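Local coordinates for protein lysine cyclodeaminase (Streptomyces pristinaespiralis, PDB 5YU3) that probably converts L-lysine to L-pipecolic acid with loss of ammonia, using bound NAD, and also recognises L-ornithine and L-2,4-diaminobutyric acid, at residues Asp203-Ala208 with Pro217-Thr222; Ile230-Ala235 with Thr241-Gly246; Ala251-Asp256 with Gly265-Leu270. One frame throughout, in Å; residues are numbered along the deposited sequence.

Contact 1: residues Asp203-Ala208 with Pro217-Thr222; sequences DVISTA and PVLPDT. With NAD (nicotinamide-adenine-dinucleotide), chain F.
Val218 has one methyl on Thr207 and the other over the adenine of NAD, the flat group here. CG1 stands above the plane of the base, over the exocyclic amine, 3.6 Å from NAD N6A, while CB lies above the same face near N1A. Ala208 O lies 3.7 Å from NAD C5D, on the nicotinamide ribose. CG2 of Val218 is tucked between its own backbone N and carbonyl carbon, a rotation that aims it at the strand, where it meets Thr207 CG2 at 4.0 Å and lies almost as near Thr207 CB. Thr207 thus gives its methyl to the valine, while its OG1 hydrogen-bonds Glu242. Farther from the cofactor, Ile205 and Leu219 meet tip to tip: CD1 of Ile205 is 4.1 Å from Leu219 CD1 and equally near CD2, a methyl set at the fork of the leucine. No hydrogen bond joins the segments; the packing is apolar and buried. Strand 204-207 runs parallel between strands 140-144 and 229-232 of the Rossmann-type sheet. Val218 also touches Ile144, and Leu219 touches Ile230 of strand 229-232 and Ala199 of helix 195-201.

Contact 2: residues Ile230-Ala235 with Thr241-Gly246; sequences INAVGA and TELPLG. With NA (sodium ion), chain E; NAD (nicotinamide-adenine-dinucleotide), chain F.
Strand 229-232 ends here in a turn that brings Gly234 close to Glu242, their CA atoms 6.9 Å apart, while the second segment bends at Glu242 (psi -23°) and then runs through Leu243 to Pro244, the N-cap of helix 245-250. Two carbonyls of the turn point at the sodium ion: Ala232 O at 2.8 Å and Gly234 O at 3.0 Å bind it, and Asp300 OD1 and Ser301 O complete the site. Leu243 sends its methyls against the strand. CD1 sits 4.0 Å from Ala232 CB, and the forked end meets Ile230 CG2 tip to tip. Glu242 extends straight beyond CG, and Gly234 CA lies 3.4 Å from Glu242 OE2, the carboxylate resting against the glycine. Its OE1 takes a weak, bent bond of 3.0 Å from Gly234 N (128° at the hydrogen) and also bonds Thr207; OE2 pairs with Thr209 OG1. A glutamine here, with one carboxylate oxygen exchanged for an NH2, would probably leave a threonine hydroxyl or the Gly234 amide without its mate. Across the turn lies NAD: its N7N gives Val233 O an almost straight bond of 3.0 Å (169°), Ala235 N donates to O3D, and O2D donates to Ala235 O. A buried carboxylate and the sodium therefore grip the same few peptides that hold the nicotinamide and its ribose; the nearby cation may partly offset the carboxylate's charge, and together they probably fix the turn for the cofactor.

Contact 3: residues Ala251-Asp256 with Gly265-Leu270; sequences AFVTAD and GECQQL
Apolar contact between the segments rests on Val253, whose two methyls part to meet two residues. CG1, anti to the backbone N (chi1 180°), lies 3.8 Å from Cys267 SG; CG2 meets Leu270 CD1 tip to tip at 4.0 Å. The thiol comes from the 3-10 turn 266-269 and the leucine from the residue that follows it, while Ala255, two places along, points its methyl the same way. Cys267 is also packed on Ala261 and Leu262 of helix 258-264, and Leu270 on Leu248.

No hydrogen bond crosses between the segments, but several shape the turn that carries Cys267. Gly265 O takes two donors from opposite faces of its carbonyl plane: the backbone N of Gln268 at 3.1 Å, and Gln268 NE2 at 2.9 Å, as the side chain folds back with the oxygen close to its amide plane. Gln269 N to Glu266 O and Leu270 N to Cys267 O continue the spiral. A weak bond runs from Gln269 NE2 to Glu266 OE1 at 3.0 Å; NE2 also bonds Leu243 O, and OE1 takes Leu243 N. The amides of Glu266 and Cys267 each hold one oxygen of Asp300, a sodium ligand, so the turn is second-shell to the metal.

Strand 252-255, helix 258-264 and this turn packed back on the strand form the outer margin of the parallel Rossmann-type sheet, the strand being outermost within the chain.

How the contacts relate
The three contacts follow one another along the chain, all on the same parallel sheet. Contacts 1 and 2 have centres 7 Å apart and both touch NAD, contact 1 mainly at the adenine through Val218, contact 2 at the nicotinamide and its ribose. Their strands are sheet neighbours, and Thr207 OG1 to Glu242 OE1, 2.6 Å, probably joins them by a hydrogen bond. Contacts 2 and 3, 8 Å between centres, are probably bonded too: Glu242 N to Glu266 OE2 at 2.6 Å, and Gln269 NE2 to Leu243 O at 2.9 Å. Glu242 thus ties all three. Contacts 1 and 3 do not touch. Bound proline touches Ala235; the side chain of Cys267 lies about 8 Å from the sodium.

Contact 1: residues Asp203-Ala208 with Pro217-Thr222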
loop_
_atom_site.group_PDB
_atom_site.type_symbol
_atom_site.label_atom_id
_atom_site.label_comp_id
_atom_site.label_asym_id
_atom_site.label_seq_id
_atom_site.Cartn_x
_atom_site.Cartn_y
_atom_site.Cartn_z
ATOM N N ASP A 203 38.532 3.755 -1.550
ATOM C CA ASP A 203 38.292 4.630 -0.407
ATOM C C ASP A 203 36.849 4.569 0.080
ATOM O O ASP A 203 36.585 4.736 1.277
ATOM C CB ASP A 203 38.620 6.080 -0.769
ATOM C CG ASP A 203 40.059 6.259 -1.203
ATOM O OD1 ASP A 203 40.958 5.891 -0.415
ATOM O OD2 ASP A 203 40.283 6.763 -2.328
ATOM N N VAL A 204 35.912 4.358 -0.832
ATOM C CA VAL A 204 34.500 4.211 -0.503
ATOM C C VAL A 204 33.949 3.131 -1.424
ATOM O O VAL A 204 34.387 3.006 -2.569
ATOM C CB VAL A 204 33.762 5.561 -0.651
ATOM C CG1 VAL A 204 34.117 6.213 -1.973
ATOM C CG2 VAL A 204 32.243 5.390 -0.504
ATOM N N ILE A 205 33.038 2.307 -0.915
ATOM C CA ILE A 205 32.443 1.227 -1.695
ATOM C C ILE A 205 30.933 1.331 -1.553
ATOM O O ILE A 205 30.438 1.650 -0.469
ATOM C CB ILE A 205 32.933 -0.166 -1.229
ATOM C CG1 ILE A 205 34.424 -0.351 -1.547
ATOM C CG2 ILE A 205 32.106 -1.307 -1.866
ATOM C CD1 ILE A 205 35.050 -1.590 -0.897
ATOM N N SER A 206 30.204 1.074 -2.640
ATOM C CA SER A 206 28.775 0.776 -2.570
ATOM C C SER A 206 28.544 -0.645 -3.065
ATOM O O SER A 206 28.998 -1.010 -4.155
ATOM C CB SER A 206 27.933 1.764 -3.409
ATOM O OG SER A 206 27.925 3.046 -2.829
ATOM N N THR A 207 27.846 -1.451 -2.264
ATOM C CA THR A 207 27.375 -2.757 -2.707
ATOM C C THR A 207 25.889 -2.645 -3.020
ATOM O O THR A 207 25.118 -2.141 -2.200
ATOM C CB THR A 207 27.627 -3.854 -1.659
ATOM O OG1 THR A 207 26.869 -3.600 -0.469
ATOM C CG2 THR A 207 29.110 -3.910 -1.289
ATOM N N ALA A 208 25.496 -3.080 -4.224
ATOM C CA ALA A 208 24.099 -2.947 -4.648
ATOM C C ALA A 208 23.855 -4.077 -5.647
ATOM O O ALA A 208 23.880 -3.887 -6.872
ATOM C CB ALA A 208 23.800 -1.572 -5.257
ATOM N N PRO A 217 28.965 -13.459 1.316
ATOM C CA PRO A 217 29.144 -11.927 1.101
ATOM C C PRO A 217 29.500 -11.696 -0.404
ATOM O O PRO A 217 29.995 -12.622 -1.103
ATOM C CB PRO A 217 30.089 -11.597 1.896
ATOM C CG PRO A 217 31.040 -12.894 1.983
ATOM C CD PRO A 217 30.240 -13.924 1.972
ATOM N N VAL A 218 29.218 -10.482 -0.890
ATOM C CA VAL A 218 29.617 -10.098 -2.243
ATOM C C VAL A 218 30.958 -9.392 -2.246
ATOM O O VAL A 218 31.542 -9.188 -3.321
ATOM C CB VAL A 218 28.566 -9.181 -2.903
ATOM C CG1 VAL A 218 27.180 -9.821 -2.831
ATOM C CG2 VAL A 218 28.572 -7.792 -2.249
ATOM N N LEU A 219 31.435 -8.964 -1.080
ATOM C CA LEU A 219 32.747 -8.409 -0.858
ATOM C C LEU A 219 33.466 -9.341 0.105
ATOM O O LEU A 219 32.883 -9.717 1.132
ATOM C CB LEU A 219 32.644 -6.996 -0.254
ATOM C CG LEU A 219 33.908 -6.152 -0.072
ATOM C CD1 LEU A 219 34.386 -5.591 -1.417
ATOM C CD2 LEU A 219 33.627 -5.020 0.913
ATOM N N PRO A 220 34.689 -9.771 -0.194
ATOM C CA PRO A 220 35.354 -10.763 0.657
ATOM C C PRO A 220 35.919 -10.158 1.929
ATOM O O PRO A 220 36.283 -8.981 1.985
ATOM C CB PRO A 220 36.468 -11.302 -0.242
ATOM C CG PRO A 220 36.693 -10.082 -1.265
ATOM C CD PRO A 220 35.543 -9.476 -1.404
ATOM N N ASP A 221 35.987 -11.000 2.965
ATOM C CA ASP A 221 36.567 -10.627 4.256
ATOM C C ASP A 221 38.080 -10.659 4.110
ATOM O O ASP A 221 38.733 -11.674 4.361
ATOM C CB ASP A 221 36.097 -11.571 5.357
ATOM C CG ASP A 221 36.603 -11.167 6.738
ATOM O OD1 ASP A 221 37.237 -10.093 6.878
ATOM O OD2 ASP A 221 36.360 -11.938 7.688
ATOM N N THR A 222 38.646 -9.538 3.684
ATOM C CA THR A 222 40.084 -9.449 3.486
ATOM C C THR A 222 40.527 -8.022 3.802
ATOM O O THR A 222 39.774 -7.232 4.385
ATOM C CB THR A 222 40.455 -9.900 2.067
ATOM O OG1 THR A 222 41.804 -9.510 1.782
ATOM C CG2 THR A 222 39.510 -9.275 1.036
HETATM P PA NAD F . 19.746 -4.623 -10.765
HETATM O O1A NAD F . 19.141 -5.947 -11.114
HETATM O O2A NAD F . 19.655 -3.470 -11.744
HETATM O O5B NAD F . 21.319 -4.845 -10.504
HETATM C C5B NAD F . 21.755 -5.818 -9.548
HETATM C C4B NAD F . 23.089 -6.349 -10.054
HETATM O O4B NAD F . 23.666 -7.196 -9.058
HETATM C C3B NAD F . 22.917 -7.218 -11.303
HETATM O O3B NAD F . 23.676 -6.665 -12.400
HETATM C C2B NAD F . 23.458 -8.575 -10.882
HETATM O O2B NAD F . 24.162 -9.264 -11.912
HETATM C C1B NAD F . 24.398 -8.195 -9.760
HETATM N N9A NAD F . 24.759 -9.266 -8.806
HETATM C C8A NAD F . 23.988 -10.276 -8.340
HETATM N N7A NAD F . 24.697 -11.041 -7.449
HETATM C C5A NAD F . 25.933 -10.496 -7.352
HETATM C C6A NAD F . 27.181 -10.778 -6.617
HETATM N N6A NAD F . 27.262 -11.825 -5.761
HETATM N N1A NAD F . 28.225 -9.940 -6.807
HETATM C C2A NAD F . 28.188 -8.887 -7.644
HETATM N N3A NAD F . 27.094 -8.578 -8.359
HETATM C C4A NAD F . 25.964 -9.330 -8.247
HETATM O O3 NAD F . 19.103 -4.169 -9.344
HETATM P PN NAD F . 19.262 -2.754 -8.614
HETATM O O1N NAD F . 20.650 -2.223 -8.890
HETATM O O2N NAD F . 18.045 -1.918 -8.948
HETATM O O5D NAD F . 19.122 -3.159 -7.060
HETATM C C5D NAD F . 20.204 -3.804 -6.384
HETATM C C4D NAD F . 19.830 -3.982 -4.913
HETATM O O4D NAD F . 19.550 -2.713 -4.324
HETATM C C3D NAD F . 18.565 -4.807 -4.743
HETATM O O3D NAD F . 18.707 -5.630 -3.563
HETATM C C2D NAD F . 17.505 -3.764 -4.468
HETATM O O2D NAD F . 16.351 -4.295 -3.802
HETATM C C1D NAD F . 18.308 -2.798 -3.621
HETATM N N1N NAD F . 17.733 -1.466 -3.482
HETATM C C2N NAD F . 17.942 -0.816 -2.329
HETATM C C3N NAD F . 17.423 0.454 -2.120
HETATM C C7N NAD F . 17.700 1.141 -0.824
HETATM O O7N NAD F . 17.080 2.139 -0.518
HETATM N N7N NAD F . 18.677 0.652 -0.041
HETATM C C4N NAD F . 16.702 1.085 -3.138
HETATM C C5N NAD F . 16.529 0.393 -4.336
HETATM C C6N NAD F . 17.063 -0.887 -4.494
#

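Contact 2: residues Ile230-Ala235 with Thr241-Gly246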
loop_
_atom_site.group_PDB
_atom_site.type_symbol
_atom_site.label_atom_id
_atom_site.label_comp_id
_atom_site.label_asym_id
_atom_site.label_seq_id
_atom_site.Cartn_x
_atom_site.Cartn_y
_atom_site.Cartn_z
ATOM N N ILE A 230 31.686 2.019 3.533
ATOM C CA ILE A 230 30.861 1.180 2.670
ATOM C C ILE A 230 29.415 1.637 2.781
ATOM O O ILE A 230 28.883 1.739 3.891
ATOM C CB ILE A 230 30.955 -0.309 3.040
ATOM C CG1 ILE A 230 32.410 -0.784 3.069
ATOM C CG2 ILE A 230 30.105 -1.147 2.055
ATOM C CD1 ILE A 230 32.557 -2.240 3.531
ATOM N N ASN A 231 28.778 1.894 1.633
ATOM C CA ASN A 231 27.322 2.010 1.572
ATOM C C ASN A 231 26.781 0.638 1.197
ATOM O O ASN A 231 26.969 0.178 0.065
ATOM C CB ASN A 231 26.881 3.074 0.561
ATOM C CG ASN A 231 27.534 4.413 0.803
ATOM O OD1 ASN A 231 27.254 5.092 1.792
ATOM N ND2 ASN A 231 28.421 4.807 -0.111
ATOM N N ALA A 232 26.150 -0.038 2.158
ATOM C CA ALA A 232 25.566 -1.357 1.927
ATOM C C ALA A 232 24.119 -1.140 1.494
ATOM O O ALA A 232 23.246 -0.850 2.314
ATOM C CB ALA A 232 25.675 -2.213 3.185
ATOM N N VAL A 233 23.866 -1.235 0.189
ATOM C CA VAL A 233 22.616 -0.718 -0.368
ATOM C C VAL A 233 21.672 -1.866 -0.692
ATOM O O VAL A 233 20.445 -1.714 -0.608
ATOM C CB VAL A 233 22.890 0.144 -1.617
ATOM C CG1 VAL A 233 21.580 0.559 -2.299
ATOM C CG2 VAL A 233 23.701 1.369 -1.225
ATOM N N GLY A 234 22.234 -3.018 -1.074
ATOM C CA GLY A 234 21.430 -4.183 -1.395
ATOM C C GLY A 234 20.496 -4.534 -0.251
ATOM O O GLY A 234 20.901 -4.486 0.910
ATOM N N ALA A 235 19.240 -4.844 -0.566
ATOM C CA ALA A 235 18.196 -5.046 0.437
ATOM C C ALA A 235 16.932 -5.508 -0.260
ATOM O O ALA A 235 16.471 -4.840 -1.188
ATOM C CB ALA A 235 17.891 -3.761 1.222
ATOM N N THR A 241 22.086 -10.733 2.608
ATOM C CA THR A 241 23.102 -9.803 3.072
ATOM C C THR A 241 24.210 -9.739 2.033
ATOM O O THR A 241 24.321 -10.603 1.155
ATOM C CB THR A 241 23.698 -10.227 4.422
ATOM O OG1 THR A 241 24.229 -11.551 4.295
ATOM C CG2 THR A 241 22.638 -10.202 5.531
ATOM N N GLU A 242 25.046 -8.708 2.152
ATOM C CA GLU A 242 26.125 -8.497 1.198
ATOM C C GLU A 242 27.507 -8.449 1.824
ATOM O O GLU A 242 28.488 -8.700 1.117
ATOM C CB GLU A 242 25.899 -7.190 0.420
ATOM C CG GLU A 242 24.650 -7.243 -0.452
ATOM C CD GLU A 242 24.419 -5.963 -1.232
ATOM O OE1 GLU A 242 24.584 -4.863 -0.660
ATOM O OE2 GLU A 242 24.062 -6.073 -2.424
ATOM N N LEU A 243 27.622 -8.128 3.117
ATOM C CA LEU A 243 28.952 -7.906 3.664
ATOM C C LEU A 243 29.375 -9.061 4.572
ATOM O O LEU A 243 28.533 -9.762 5.147
ATOM C CB LEU A 243 29.031 -6.602 4.468
ATOM C CG LEU A 243 28.735 -5.298 3.725
ATOM C CD1 LEU A 243 28.933 -4.094 4.649
ATOM C CD2 LEU A 243 29.644 -5.186 2.508
ATOM N N PRO A 244 30.672 -9.278 4.729
ATOM C CA PRO A 244 31.126 -10.352 5.618
ATOM C C PRO A 244 30.986 -9.950 7.076
ATOM O O PRO A 244 31.234 -8.801 7.451
ATOM C CB PRO A 244 32.589 -10.547 5.214
ATOM C CG PRO A 244 32.962 -9.202 4.421
ATOM C CD PRO A 244 31.845 -8.620 4.050
ATOM N N LEU A 245 30.561 -10.910 7.902
ATOM C CA LEU A 245 30.338 -10.625 9.318
ATOM C C LEU A 245 31.579 -10.027 9.970
ATOM O O LEU A 245 31.484 -9.067 10.747
ATOM C CB LEU A 245 29.921 -11.905 10.052
ATOM C CG LEU A 245 29.735 -11.751 11.564
ATOM C CD1 LEU A 245 28.623 -10.744 11.883
ATOM C CD2 LEU A 245 29.466 -13.109 12.224
ATOM N N GLY A 246 32.753 -10.573 9.653
ATOM C CA GLY A 246 33.974 -10.092 10.287
ATOM C C GLY A 246 34.214 -8.618 10.036
ATOM O O GLY A 246 34.587 -7.873 10.947
HETATM NA NA NA E . 21.536 -2.881 3.322
HETATM P PA NAD F . 19.746 -4.623 -10.765
HETATM O O1A NAD F . 19.141 -5.947 -11.114
HETATM O O2A NAD F . 19.655 -3.470 -11.744
HETATM O O5B NAD F . 21.319 -4.845 -10.504
HETATM C C5B NAD F . 21.755 -5.818 -9.548
HETATM C C4B NAD F . 23.089 -6.349 -10.054
HETATM O O4B NAD F . 23.666 -7.196 -9.058
HETATM C C3B NAD F . 22.917 -7.218 -11.303
HETATM O O3B NAD F . 23.676 -6.665 -12.400
HETATM C C2B NAD F . 23.458 -8.575 -10.882
HETATM O O2B NAD F . 24.162 -9.264 -11.912
HETATM C C1B NAD F . 24.398 -8.195 -9.760
HETATM N N9A NAD F . 24.759 -9.266 -8.806
HETATM C C8A NAD F . 23.988 -10.276 -8.340
HETATM N N7A NAD F . 24.697 -11.041 -7.449
HETATM C C5A NAD F . 25.933 -10.496 -7.352
HETATM C C6A NAD F . 27.181 -10.778 -6.617
HETATM N N6A NAD F . 27.262 -11.825 -5.761
HETATM N N1A NAD F . 28.225 -9.940 -6.807
HETATM C C2A NAD F . 28.188 -8.887 -7.644
HETATM N N3A NAD F . 27.094 -8.578 -8.359
HETATM C C4A NAD F . 25.964 -9.330 -8.247
HETATM O O3 NAD F . 19.103 -4.169 -9.344
HETATM P PN NAD F . 19.262 -2.754 -8.614
HETATM O O1N NAD F . 20.650 -2.223 -8.890
HETATM O O2N NAD F . 18.045 -1.918 -8.948
HETATM O O5D NAD F . 19.122 -3.159 -7.060
HETATM C C5D NAD F . 20.204 -3.804 -6.384
HETATM C C4D NAD F . 19.830 -3.982 -4.913
HETATM O O4D NAD F . 19.550 -2.713 -4.324
HETATM C C3D NAD F . 18.565 -4.807 -4.743
HETATM O O3D NAD F . 18.707 -5.630 -3.563
HETATM C C2D NAD F . 17.505 -3.764 -4.468
HETATM O O2D NAD F . 16.351 -4.295 -3.802
HETATM C C1D NAD F . 18.308 -2.798 -3.621
HETATM N N1N NAD F . 17.733 -1.466 -3.482
HETATM C C2N NAD F . 17.942 -0.816 -2.329
HETATM C C3N NAD F . 17.423 0.454 -2.120
HETATM C C7N NAD F . 17.700 1.141 -0.824
HETATM O O7N NAD F . 17.080 2.139 -0.518
HETATM N N7N NAD F . 18.677 0.652 -0.041
HETATM C C4N NAD F . 16.702 1.085 -3.138
HETATM C C5N NAD F . 16.529 0.393 -4.336
HETATM C C6N NAD F . 17.063 -0.887 -4.494
#

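Contact 3: residues Ala251-Asp256 with Gly265-Leu270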
loop_
_atom_site.group_PDB
_atom_site.type_symbol
_atom_site.label_atom_id
_atom_site.label_comp_id
_atom_site.label_asym_id
_atom_site.label_seq_id
_atom_site.Cartn_x
_atom_site.Cartn_y
_atom_site.Cartn_z
ATOM N N ALA A 251 33.303 -2.631 12.092
ATOM C CA ALA A 251 32.891 -1.355 11.529
ATOM C C ALA A 251 32.064 -0.540 12.509
ATOM O O ALA A 251 31.407 -1.085 13.405
ATOM C CB ALA A 251 32.068 -1.557 10.249
ATOM N N PHE A 252 32.096 0.781 12.312
ATOM C CA PHE A 252 31.078 1.682 12.839
ATOM C C PHE A 252 29.877 1.624 11.901
ATOM O O PHE A 252 29.999 1.998 10.732
ATOM C CB PHE A 252 31.638 3.103 12.925
ATOM C CG PHE A 252 30.618 4.159 13.311
ATOM C CD1 PHE A 252 30.254 4.337 14.640
ATOM C CD2 PHE A 252 30.060 4.992 12.353
ATOM C CE1 PHE A 252 29.338 5.310 15.001
ATOM C CE2 PHE A 252 29.130 5.978 12.708
ATOM C CZ PHE A 252 28.777 6.136 14.033
ATOM N N VAL A 253 28.731 1.150 12.394
ATOM C CA VAL A 253 27.573 0.853 11.546
ATOM C C VAL A 253 26.434 1.813 11.876
ATOM O O VAL A 253 25.905 1.798 12.994
ATOM C CB VAL A 253 27.115 -0.600 11.717
ATOM C CG1 VAL A 253 25.920 -0.872 10.832
ATOM C CG2 VAL A 253 28.253 -1.556 11.399
ATOM N N THR A 254 26.045 2.637 10.902
ATOM C CA THR A 254 24.872 3.498 11.031
ATOM C C THR A 254 23.805 3.014 10.057
ATOM O O THR A 254 24.093 2.785 8.879
ATOM C CB THR A 254 25.210 4.973 10.773
ATOM O OG1 THR A 254 24.028 5.774 10.938
ATOM C CG2 THR A 254 25.778 5.195 9.364
ATOM N N ALA A 255 22.587 2.815 10.554
ATOM C CA ALA A 255 21.477 2.383 9.714
ATOM C C ALA A 255 20.589 3.571 9.376
ATOM O O ALA A 255 20.473 4.516 10.157
ATOM C CB ALA A 255 20.637 1.313 10.414
ATOM N N ASP A 256 19.949 3.514 8.202
ATOM C CA ASP A 256 18.975 4.558 7.902
ATOM C C ASP A 256 17.735 4.408 8.771
ATOM O O ASP A 256 17.127 5.408 9.171
ATOM C CB ASP A 256 18.620 4.580 6.401
ATOM C CG ASP A 256 18.066 3.259 5.847
ATOM O OD1 ASP A 256 17.943 2.211 6.542
ATOM O OD2 ASP A 256 17.763 3.271 4.627
ATOM N N GLY A 265 18.428 -5.402 6.561
ATOM C CA GLY A 265 19.712 -4.854 6.184
ATOM C C GLY A 265 20.869 -5.740 6.622
ATOM O O GLY A 265 20.692 -6.879 7.055
ATOM N N GLU A 266 22.087 -5.188 6.502
ATOM C CA GLU A 266 23.262 -5.880 7.031
ATOM C C GLU A 266 23.127 -6.114 8.527
ATOM O O GLU A 266 23.725 -7.055 9.067
ATOM C CB GLU A 266 24.538 -5.080 6.761
ATOM C CG GLU A 266 24.942 -4.979 5.302
ATOM C CD GLU A 266 25.102 -6.338 4.664
ATOM O OE1 GLU A 266 25.715 -7.215 5.296
ATOM O OE2 GLU A 266 24.593 -6.546 3.543
ATOM N N CYS A 267 22.354 -5.268 9.216
ATOM C CA CYS A 267 22.205 -5.405 10.661
ATOM C C CYS A 267 21.473 -6.680 11.055
ATOM O O CYS A 267 21.447 -7.020 12.248
ATOM C CB CYS A 267 21.500 -4.164 11.220
ATOM S SG CYS A 267 22.584 -2.711 11.258
ATOM N N GLN A 268 20.903 -7.410 10.087
ATOM C CA GLN A 268 20.458 -8.772 10.363
ATOM C C GLN A 268 21.554 -9.597 11.008
ATOM O O GLN A 268 21.263 -10.518 11.776
ATOM C CB GLN A 268 20.049 -9.487 9.082
ATOM C CG GLN A 268 18.791 -9.010 8.461
ATOM C CD GLN A 268 18.610 -9.673 7.132
ATOM O OE1 GLN A 268 18.100 -10.793 7.054
ATOM N NE2 GLN A 268 19.073 -9.010 6.071
ATOM N N GLN A 269 22.814 -9.305 10.680
ATOM C CA GLN A 269 23.942 -10.084 11.176
ATOM C C GLN A 269 24.421 -9.632 12.545
ATOM O O GLN A 269 25.268 -10.309 13.137
ATOM C CB GLN A 269 25.127 -10.002 10.203
ATOM C CG GLN A 269 24.796 -10.328 8.757
ATOM C CD GLN A 269 26.041 -10.579 7.929
ATOM O OE1 GLN A 269 26.767 -11.548 8.161
ATOM N NE2 GLN A 269 26.298 -9.705 6.957
ATOM N N LEU A 270 23.921 -8.513 13.053
ATOM C CA LEU A 270 24.494 -7.870 14.223
ATOM C C LEU A 270 23.546 -7.947 15.409
ATOM O O LEU A 270 22.322 -7.932 15.252
ATOM C CB LEU A 270 24.813 -6.401 13.946
ATOM C CG LEU A 270 25.916 -6.114 12.933
ATOM C CD1 LEU A 270 26.088 -4.626 12.782
ATOM C CD2 LEU A 270 27.219 -6.786 13.371
#